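Local coordinates for zinc phosphodiesterase ELAC protein 1 (Homo sapiens, PDB 3ZWF) that uses two zinc ions to cleave tRNA 3' ends and, in tRNA repair, removes 2',3'-cyclic phosphates from tRNAs, at residues A[119-124]-A[185-190]; A[162-167]-A[172-177]; A[306-311]-A[353-358]. All coordinates share one frame; numbering follows the deposited sequence.

Contacts 1 and 3 are buried and pack strands of the two sheets of the metallo-beta-lactamase fold together. Neither has a hydrogen bond across it. Contact 2 lies within one sheet. It is an antiparallel hairpin held by backbone hydrogen bonds, with Leu-164 and Asp-167 on its exposed side. Contacts 1 and 2 touch: strand 184-191 pairs with strand 171-179, and Leu-121 packs on Ala-175. Contact 3 is about 20 Å from contact 1, centre to centre, on the opposite side of the chain's centre. In contact 3 Arg-306 shares the apolar interface. Strand 306-310 lies in the same sheet as the hairpin and leads to a zinc ligand, His-311.

Contact 1: residues A[119-124]-A[185-190]; sequences HELVPT and FGFSVV
Leu-121 lies over one face of the Phe-185 ring. Its CB starts near the far end of the ring, 3.9 Å from Phe-185 CZ. The CG is anti to the carbonyl carbon (chi1 -78°), which carries the branch back over the ring. The CD2 methyl ends above the ring centre, 3.8 Å from the centroid and 12° off the normal. This is a CH-pi contact. The two side chains slide past each other in opposite directions, so CB and CD2 both touch the ring. Leu-121 CD2 also reaches Phe-187, 4.4 Å from its CE1. Pro-123 adds a second apolar contact at the end of the ring: Pro-123 CB is 3.9 Å from Phe-185 CZ. No hydrogen bond crosses between the segments; the contact is apolar.

The Phe-185 side chain is about 6 Å from the side chain of the zinc ligand His-60 and about 11 Å from a zinc ion. Tyr-163 meets Phe-185 edge-to-face, and Phe-57 does the same with Phe-187. Strand 116-121 belongs to one sheet and strand 184-191 to the other. Leu-121 and Phe-187 also touch Ala-175 of strand 171-179 and Leu-165 of strand 163-167.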
loop_
_atom_site.group_PDB
_atom_site.type_symbol
_atom_site.label_atom_id
_atom_site.label_comp_id
_atom_site.label_asym_id
_atom_site.label_seq_id
_atom_site.Cartn_x
_atom_site.Cartn_y
_atom_site.Cartn_z
ATOM N N HIS A 119 -3.045 12.899 -15.488
ATOM C CA HIS A 119 -3.926 13.011 -16.673
ATOM C C HIS A 119 -4.936 11.898 -16.590
ATOM O O HIS A 119 -4.533 10.705 -16.419
ATOM C CB HIS A 119 -3.113 12.889 -17.917
ATOM C CG HIS A 119 -2.074 13.946 -18.050
ATOM N ND1 HIS A 119 -2.379 15.290 -17.965
ATOM C CD2 HIS A 119 -0.742 13.878 -18.283
ATOM C CE1 HIS A 119 -1.285 16.001 -18.161
ATOM N NE2 HIS A 119 -0.272 15.168 -18.320
ATOM N N GLU A 120 -6.215 12.257 -16.561
ATOM C CA GLU A 120 -7.273 11.284 -16.362
ATOM C C GLU A 120 -7.942 10.832 -17.648
ATOM O O GLU A 120 -8.371 11.666 -18.424
ATOM C CB GLU A 120 -8.327 11.806 -15.414
ATOM C CG GLU A 120 -7.789 11.972 -13.995
ATOM C CD GLU A 120 -8.851 12.341 -12.973
ATOM O OE1 GLU A 120 -9.816 13.036 -13.281
ATOM O OE2 GLU A 120 -8.687 11.899 -11.793
ATOM N N LEU A 121 -8.073 9.515 -17.783
ATOM C CA LEU A 121 -8.819 8.890 -18.876
ATOM C C LEU A 121 -10.272 8.696 -18.519
ATOM O O LEU A 121 -10.592 8.158 -17.459
ATOM C CB LEU A 121 -8.224 7.520 -19.194
ATOM C CG LEU A 121 -6.930 7.546 -20.015
ATOM C CD1 LEU A 121 -5.761 8.133 -19.296
ATOM C CD2 LEU A 121 -6.605 6.047 -20.337
ATOM N N VAL A 122 -11.161 9.161 -19.384
ATOM C CA VAL A 122 -12.607 9.082 -19.139
ATOM C C VAL A 122 -13.122 7.795 -19.781
ATOM O O VAL A 122 -13.171 7.675 -21.056
ATOM C CB VAL A 122 -13.398 10.311 -19.708
ATOM C CG1 VAL A 122 -14.901 10.130 -19.500
ATOM C CG2 VAL A 122 -12.917 11.580 -19.033
ATOM N N PRO A 123 -13.522 6.835 -18.951
ATOM C CA PRO A 123 -14.053 5.600 -19.494
ATOM C C PRO A 123 -15.471 5.736 -20.066
ATOM O O PRO A 123 -16.165 6.739 -19.853
ATOM C CB PRO A 123 -14.047 4.677 -18.295
ATOM C CG PRO A 123 -14.239 5.597 -17.149
ATOM C CD PRO A 123 -13.577 6.860 -17.478
ATOM N N THR A 124 -15.879 4.712 -20.801
ATOM C CA THR A 124 -17.252 4.620 -21.283
ATOM C C THR A 124 -17.965 3.541 -20.463
ATOM O O THR A 124 -17.337 2.606 -19.954
ATOM C CB THR A 124 -17.355 4.393 -22.781
ATOM O OG1 THR A 124 -16.784 3.130 -23.128
ATOM C CG2 THR A 124 -16.658 5.531 -23.524
ATOM N N PHE A 185 -8.100 -0.328 -18.891
ATOM C CA PHE A 185 -7.411 0.184 -20.069
ATOM C C PHE A 185 -6.194 -0.641 -20.400
ATOM O O PHE A 185 -5.539 -1.222 -19.544
ATOM C CB PHE A 185 -7.000 1.657 -19.900
ATOM C CG PHE A 185 -8.169 2.580 -19.667
ATOM C CD1 PHE A 185 -8.947 3.064 -20.733
ATOM C CD2 PHE A 185 -8.496 2.951 -18.382
ATOM C CE1 PHE A 185 -10.016 3.885 -20.499
ATOM C CE2 PHE A 185 -9.550 3.765 -18.166
ATOM C CZ PHE A 185 -10.318 4.235 -19.216
ATOM N N GLY A 186 -5.927 -0.702 -21.699
ATOM C CA GLY A 186 -4.654 -1.133 -22.211
ATOM C C GLY A 186 -3.868 0.037 -22.790
ATOM O O GLY A 186 -4.435 1.102 -23.159
ATOM N N PHE A 187 -2.563 -0.136 -22.846
ATOM C CA PHE A 187 -1.654 0.889 -23.307
ATOM C C PHE A 187 -0.801 0.337 -24.422
ATOM O O PHE A 187 -0.292 -0.794 -24.340
ATOM C CB PHE A 187 -0.762 1.399 -22.190
ATOM C CG PHE A 187 -1.531 2.003 -21.038
ATOM C CD1 PHE A 187 -2.044 3.273 -21.125
ATOM C CD2 PHE A 187 -1.750 1.263 -19.886
ATOM C CE1 PHE A 187 -2.768 3.832 -20.083
ATOM C CE2 PHE A 187 -2.480 1.811 -18.839
ATOM C CZ PHE A 187 -2.988 3.107 -18.934
ATOM N N SER A 188 -0.690 1.150 -25.478
ATOM C CA SER A 188 0.158 0.864 -26.601
ATOM C C SER A 188 1.333 1.838 -26.630
ATOM O O SER A 188 1.132 3.060 -26.682
ATOM C CB SER A 188 -0.638 1.052 -27.894
ATOM O OG SER A 188 0.206 0.879 -29.016
ATOM N N VAL A 189 2.547 1.304 -26.664
ATOM C CA VAL A 189 3.741 2.126 -26.770
ATOM C C VAL A 189 4.434 1.827 -28.097
ATOM O O VAL A 189 4.871 0.689 -28.341
ATOM C CB VAL A 189 4.723 1.883 -25.595
ATOM C CG1 VAL A 189 6.003 2.720 -25.800
ATOM C CG2 VAL A 189 4.037 2.202 -24.235
ATOM N N VAL A 190 4.526 2.848 -28.934
ATOM C CA VAL A 190 5.215 2.724 -30.225
ATOM C C VAL A 190 6.449 3.608 -30.242
ATOM O O VAL A 190 6.376 4.813 -30.054
ATOM C CB VAL A 190 4.286 3.051 -31.418
ATOM C CG1 VAL A 190 5.093 3.192 -32.726
ATOM C CG2 VAL A 190 3.227 1.968 -31.572
#

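Contact 2: residues A[162-167]-A[172-177]; sequences SYLLFD and VVKAFR
Val-173 O accepts two backbone hydrogen bonds, from Leu-165 N at 2.9 Å and from Phe-166 N at 3.3 Å. Both donors are somewhat tilted from the carbonyl plane. Leu-165 and Phe-166 together face Val-173, which makes this a classic beta bulge in an antiparallel hairpin. Val-173 N gives a hydrogen bond to Phe-166 O at 2.9 Å, with an N-H...O angle of 173°. Beyond the bulge, Tyr-163 and Ala-175 form a hydrogen-bonded pair with two further hydrogen bonds.

Phe-166 CG sits between its backbone N and carbonyl carbon (chi1 55°), which swings the ring alongside Val-173. Val-173 CB lies over one ring face, toward the rim, in a CH-pi contact. Val-173 CG2 is 3.4 Å from Phe-166 CZ. The Tyr-163 ring turns its edge to Ala-175 O and to Arg-177 CG. Leu-164 CD1 packs on Lys-174 CE, 3.9 Å away.

Asp-167 lies beside Val-172. One carbonyl serving two N-H groups absorbs the extra residue of the bulge, and pairing continues on both sides of it. The polar ends tie the hairpin to its surroundings: Tyr-163 OH is hydrogen-bonded to Val-122 O, Arg-177 NH1 to Thr-124 OG1, and Asp-167 forms a salt bridge with Lys-192.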
loop_
_atom_site.group_PDB
_atom_site.type_symbol
_atom_site.label_atom_id
_atom_site.label_comp_id
_atom_site.label_asym_id
_atom_site.label_seq_id
_atom_site.Cartn_x
_atom_site.Cartn_y
_atom_site.Cartn_z
ATOM N N SER A 162 -9.518 5.420 -29.457
ATOM C CA SER A 162 -8.371 5.400 -28.539
ATOM C C SER A 162 -8.205 6.736 -27.840
ATOM O O SER A 162 -8.853 7.720 -28.201
ATOM C CB SER A 162 -7.082 5.041 -29.296
ATOM O OG SER A 162 -6.720 6.081 -30.179
ATOM N N TYR A 163 -7.331 6.748 -26.842
ATOM C CA TYR A 163 -6.983 7.947 -26.093
ATOM C C TYR A 163 -5.537 8.281 -26.408
ATOM O O TYR A 163 -4.651 7.430 -26.212
ATOM C CB TYR A 163 -7.076 7.715 -24.578
ATOM C CG TYR A 163 -8.411 7.214 -24.075
ATOM C CD1 TYR A 163 -8.752 5.876 -24.186
ATOM C CD2 TYR A 163 -9.321 8.058 -23.439
ATOM C CE1 TYR A 163 -9.972 5.406 -23.720
ATOM C CE2 TYR A 163 -10.556 7.583 -23.000
ATOM C CZ TYR A 163 -10.857 6.260 -23.140
ATOM O OH TYR A 163 -12.057 5.778 -22.710
ATOM N N LEU A 164 -5.281 9.518 -26.840
ATOM C CA LEU A 164 -3.904 9.952 -27.103
ATOM C C LEU A 164 -3.289 10.417 -25.806
ATOM O O LEU A 164 -3.774 11.356 -25.184
ATOM C CB LEU A 164 -3.830 11.068 -28.161
ATOM C CG LEU A 164 -2.403 11.494 -28.558
ATOM C CD1 LEU A 164 -1.551 10.295 -29.036
ATOM C CD2 LEU A 164 -2.448 12.597 -29.606
ATOM N N LEU A 165 -2.255 9.712 -25.351
ATOM C CA LEU A 165 -1.590 10.105 -24.107
ATOM C C LEU A 165 -0.500 11.136 -24.441
ATOM O O LEU A 165 -0.518 12.264 -23.929
ATOM C CB LEU A 165 -1.087 8.899 -23.344
ATOM C CG LEU A 165 -2.180 7.865 -23.024
ATOM C CD1 LEU A 165 -1.701 6.810 -21.955
ATOM C CD2 LEU A 165 -3.520 8.543 -22.571
ATOM N N PHE A 166 0.408 10.766 -25.339
ATOM C CA PHE A 166 1.400 11.713 -25.872
ATOM C C PHE A 166 2.016 11.209 -27.152
ATOM O O PHE A 166 2.004 10.014 -27.431
ATOM C CB PHE A 166 2.477 12.080 -24.843
ATOM C CG PHE A 166 3.191 10.904 -24.246
ATOM C CD1 PHE A 166 2.711 10.281 -23.131
ATOM C CD2 PHE A 166 4.359 10.401 -24.848
ATOM C CE1 PHE A 166 3.382 9.198 -22.566
ATOM C CE2 PHE A 166 5.024 9.322 -24.321
ATOM C CZ PHE A 166 4.542 8.702 -23.175
ATOM N N ASP A 167 2.506 12.162 -27.942
ATOM C CA ASP A 167 3.094 11.908 -29.226
ATOM C C ASP A 167 4.272 12.845 -29.418
ATOM O O ASP A 167 4.088 14.007 -29.777
ATOM C CB ASP A 167 2.064 12.168 -30.336
ATOM C CG ASP A 167 2.504 11.614 -31.667
ATOM O OD1 ASP A 167 3.725 11.444 -31.835
ATOM O OD2 ASP A 167 1.647 11.339 -32.539
ATOM N N VAL A 172 4.993 7.322 -29.558
ATOM C CA VAL A 172 3.551 7.617 -29.506
ATOM C C VAL A 172 2.941 6.618 -28.550
ATOM O O VAL A 172 3.095 5.396 -28.746
ATOM C CB VAL A 172 2.843 7.459 -30.865
ATOM C CG1 VAL A 172 1.438 8.025 -30.772
ATOM C CG2 VAL A 172 3.597 8.159 -31.920
ATOM N N VAL A 173 2.270 7.131 -27.519
ATOM C CA VAL A 173 1.604 6.295 -26.518
ATOM C C VAL A 173 0.105 6.585 -26.455
ATOM O O VAL A 173 -0.327 7.746 -26.391
ATOM C CB VAL A 173 2.259 6.417 -25.125
ATOM C CG1 VAL A 173 1.589 5.505 -24.107
ATOM C CG2 VAL A 173 3.736 6.109 -25.240
ATOM N N LYS A 174 -0.680 5.514 -26.538
ATOM C CA LYS A 174 -2.139 5.591 -26.572
ATOM C C LYS A 174 -2.717 4.599 -25.603
ATOM O O LYS A 174 -2.048 3.629 -25.256
ATOM C CB LYS A 174 -2.677 5.317 -27.984
ATOM C CG LYS A 174 -2.257 6.349 -28.991
ATOM C CD LYS A 174 -2.730 6.013 -30.382
ATOM C CE LYS A 174 -2.441 7.180 -31.280
ATOM N NZ LYS A 174 -2.807 6.777 -32.640
ATOM N N ALA A 175 -3.943 4.865 -25.152
ATOM C CA ALA A 175 -4.711 3.899 -24.363
ATOM C C ALA A 175 -5.932 3.454 -25.177
ATOM O O ALA A 175 -6.401 4.141 -26.093
ATOM C CB ALA A 175 -5.139 4.473 -23.031
ATOM N N PHE A 176 -6.435 2.288 -24.826
ATOM C CA PHE A 176 -7.662 1.764 -25.409
ATOM C C PHE A 176 -8.487 1.044 -24.341
ATOM O O PHE A 176 -7.979 0.674 -23.283
ATOM C CB PHE A 176 -7.386 0.851 -26.617
ATOM C CG PHE A 176 -6.412 -0.291 -26.348
ATOM C CD1 PHE A 176 -5.046 -0.098 -26.377
ATOM C CD2 PHE A 176 -6.886 -1.559 -26.041
ATOM C CE1 PHE A 176 -4.188 -1.124 -26.107
ATOM C CE2 PHE A 176 -6.022 -2.632 -25.801
ATOM C CZ PHE A 176 -4.655 -2.412 -25.834
ATOM N N ARG A 177 -9.759 0.852 -24.651
ATOM C CA ARG A 177 -10.736 0.386 -23.683
ATOM C C ARG A 177 -10.792 -1.134 -23.640
ATOM O O ARG A 177 -10.841 -1.813 -24.701
ATOM C CB ARG A 177 -12.124 0.912 -24.003
ATOM C CG ARG A 177 -12.228 2.443 -23.969
ATOM C CD ARG A 177 -13.593 2.892 -24.459
ATOM N NE ARG A 177 -13.756 2.546 -25.857
ATOM C CZ ARG A 177 -14.914 2.423 -26.489
ATOM N NH1 ARG A 177 -16.064 2.630 -25.858
ATOM N NH2 ARG A 177 -14.922 2.091 -27.775
#

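Contact 3: residues A[306-311]-A[353-358]; sequences RLVLTH and MVISIP. With ZN (zinc ion), chain D.
Ile-355 packs against both Arg-306 and Val-308. Its CG2 methyl lies over one face of the Arg-306 guanidinium, 3.2 Å from NH2 and 3.7 Å from CZ. Its CD1 methyl meets Val-308 CG2 tip to tip at 3.6 Å and also comes near Arg-306 NH1. With CG1 anti to the carbonyl carbon (chi1 -61°), CD1 is carried toward Val-308. CG2, anti to the backbone N, lies against the guanidinium.

Arg-306 reaches the isoleucine by a bent path. Its chain turns at chi2 (111°) and again at chi3 (85°), and the guanidinium is thereby laid across the Ile-355 side chain. This brings Arg-306 NH1 to 3.8 Å from Ile-355 CD1. The same NH1 makes a hydrogen bond to Thr-347 OG1 of strand 345-348, which would restrain the flat group.

This contact bridges the two sheets of the metallo-beta-lactamase fold. Strand 306-310 is in one sheet, between strands 269-273 and 345-348. Strand 354-356 is an outermost strand of the other and pairs with strand 2-5.

Strand 306-310 leads directly to the active site. His-311 follows it and takes no part in the contact with 353-358. His-311 NE2 binds a zinc ion at 2.2 Å, and a water binds the same ion at 2.2 Å. Asp-64, His-65 and Asp-251 are the other protein ligands. The far ring nitrogen, His-311 ND1, is hydrogen-bonded to Thr-275 OG1, a second-shell hydrogen bond consistent with fixing the rotation of the imidazole.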
loop_
_atom_site.group_PDB
_atom_site.type_symbol
_atom_site.label_atom_id
_atom_site.label_comp_id
_atom_site.label_asym_id
_atom_site.label_seq_id
_atom_site.Cartn_x
_atom_site.Cartn_y
_atom_site.Cartn_z
ATOM N N ARG A 306 5.270 -11.899 -29.534
ATOM C CA ARG A 306 5.484 -12.572 -28.278
ATOM C C ARG A 306 4.330 -12.185 -27.322
ATOM O O ARG A 306 3.919 -11.023 -27.244
ATOM C CB ARG A 306 6.855 -12.183 -27.687
ATOM C CG ARG A 306 7.009 -12.462 -26.180
ATOM C CD ARG A 306 7.966 -13.572 -25.836
ATOM N NE ARG A 306 9.332 -13.072 -25.769
ATOM C CZ ARG A 306 10.192 -13.227 -24.757
ATOM N NH1 ARG A 306 9.880 -13.903 -23.647
ATOM N NH2 ARG A 306 11.415 -12.712 -24.882
ATOM N N LEU A 307 3.801 -13.197 -26.640
ATOM C CA LEU A 307 2.766 -13.022 -25.624
ATOM C C LEU A 307 3.357 -13.357 -24.255
ATOM O O LEU A 307 3.949 -14.379 -24.105
ATOM C CB LEU A 307 1.555 -13.927 -25.895
ATOM C CG LEU A 307 0.414 -13.970 -24.885
ATOM C CD1 LEU A 307 -0.254 -12.542 -24.632
ATOM C CD2 LEU A 307 -0.607 -15.027 -25.282
ATOM N N VAL A 308 3.202 -12.439 -23.309
ATOM C CA VAL A 308 3.610 -12.684 -21.919
ATOM C C VAL A 308 2.347 -12.663 -21.078
ATOM O O VAL A 308 1.622 -11.679 -21.050
ATOM C CB VAL A 308 4.611 -11.645 -21.379
ATOM C CG1 VAL A 308 5.053 -12.043 -19.915
ATOM C CG2 VAL A 308 5.795 -11.511 -22.284
ATOM N N LEU A 309 2.125 -13.753 -20.345
ATOM C CA LEU A 309 0.966 -13.887 -19.452
ATOM C C LEU A 309 1.389 -13.543 -18.029
ATOM O O LEU A 309 2.510 -13.835 -17.610
ATOM C CB LEU A 309 0.432 -15.321 -19.508
ATOM C CG LEU A 309 -0.073 -15.765 -20.919
ATOM C CD1 LEU A 309 -0.677 -17.130 -20.821
ATOM C CD2 LEU A 309 -1.086 -14.780 -21.474
ATOM N N THR A 310 0.472 -12.873 -17.357
ATOM C CA THR A 310 0.730 -12.398 -15.996
ATOM C C THR A 310 -0.574 -12.313 -15.251
ATOM O O THR A 310 -1.606 -12.791 -15.698
ATOM C CB THR A 310 1.527 -11.073 -16.030
ATOM O OG1 THR A 310 2.064 -10.762 -14.739
ATOM C CG2 THR A 310 0.657 -9.919 -16.551
ATOM N N HIS A 311 -0.502 -11.782 -14.019
ATOM C CA HIS A 311 -1.694 -11.647 -13.158
ATOM C C HIS A 311 -2.335 -12.987 -12.883
ATOM O O HIS A 311 -3.532 -13.160 -13.018
ATOM C CB HIS A 311 -2.720 -10.660 -13.765
ATOM C CG HIS A 311 -3.747 -10.135 -12.812
ATOM N ND1 HIS A 311 -4.973 -10.733 -12.616
ATOM C CD2 HIS A 311 -3.783 -8.978 -12.104
ATOM C CE1 HIS A 311 -5.686 -10.018 -11.764
ATOM N NE2 HIS A 311 -5.003 -8.925 -11.475
ATOM N N MET A 353 11.534 -11.079 -13.530
ATOM C CA MET A 353 11.845 -11.448 -14.905
ATOM C C MET A 353 12.093 -10.173 -15.721
ATOM O O MET A 353 11.368 -9.182 -15.601
ATOM C CB MET A 353 10.700 -12.255 -15.521
ATOM C CG MET A 353 10.935 -12.731 -16.956
ATOM S SD MET A 353 9.489 -13.540 -17.645
ATOM C CE MET A 353 9.777 -15.196 -17.057
ATOM N N VAL A 354 13.168 -10.203 -16.516
ATOM C CA VAL A 354 13.468 -9.129 -17.429
ATOM C C VAL A 354 13.463 -9.682 -18.837
ATOM O O VAL A 354 14.119 -10.663 -19.091
ATOM C CB VAL A 354 14.858 -8.528 -17.163
ATOM C CG1 VAL A 354 15.112 -7.357 -18.113
ATOM C CG2 VAL A 354 14.973 -8.042 -15.717
ATOM N N ILE A 355 12.692 -9.056 -19.714
ATOM C CA ILE A 355 12.637 -9.413 -21.136
ATOM C C ILE A 355 13.161 -8.231 -21.942
ATOM O O ILE A 355 12.682 -7.139 -21.816
ATOM C CB ILE A 355 11.215 -9.740 -21.615
ATOM C CG1 ILE A 355 10.663 -10.941 -20.851
ATOM C CG2 ILE A 355 11.231 -10.070 -23.109
ATOM C CD1 ILE A 355 9.194 -11.185 -21.048
ATOM N N SER A 356 14.137 -8.505 -22.804
ATOM C CA SER A 356 14.800 -7.488 -23.602
ATOM C C SER A 356 14.092 -7.498 -24.953
ATOM O O SER A 356 13.760 -8.573 -25.444
ATOM C CB SER A 356 16.286 -7.885 -23.778
ATOM O OG SER A 356 17.107 -6.790 -24.113
ATOM N N ILE A 357 13.849 -6.330 -25.558
ATOM C CA ILE A 357 13.192 -6.294 -26.878
ATOM C C ILE A 357 14.212 -5.764 -27.883
ATOM O O ILE A 357 14.559 -4.587 -27.864
ATOM C CB ILE A 357 11.895 -5.436 -26.917
ATOM C CG1 ILE A 357 10.884 -5.878 -25.847
ATOM C CG2 ILE A 357 11.217 -5.566 -28.256
ATOM C CD1 ILE A 357 11.324 -5.664 -24.460
ATOM N N PRO A 358 14.725 -6.648 -28.750
ATOM C CA PRO A 358 15.708 -6.189 -29.719
ATOM C C PRO A 358 15.062 -5.347 -30.809
ATOM O O PRO A 358 13.856 -5.443 -31.057
ATOM C CB PRO A 358 16.269 -7.493 -30.300
ATOM C CG PRO A 358 15.155 -8.474 -30.173
ATOM C CD PRO A 358 14.352 -8.060 -28.962
HETATM ZN ZN ZN D . -6.128 -7.213 -10.691
HETATM O O HOH W 1 -7.693 -5.869 -10.025
#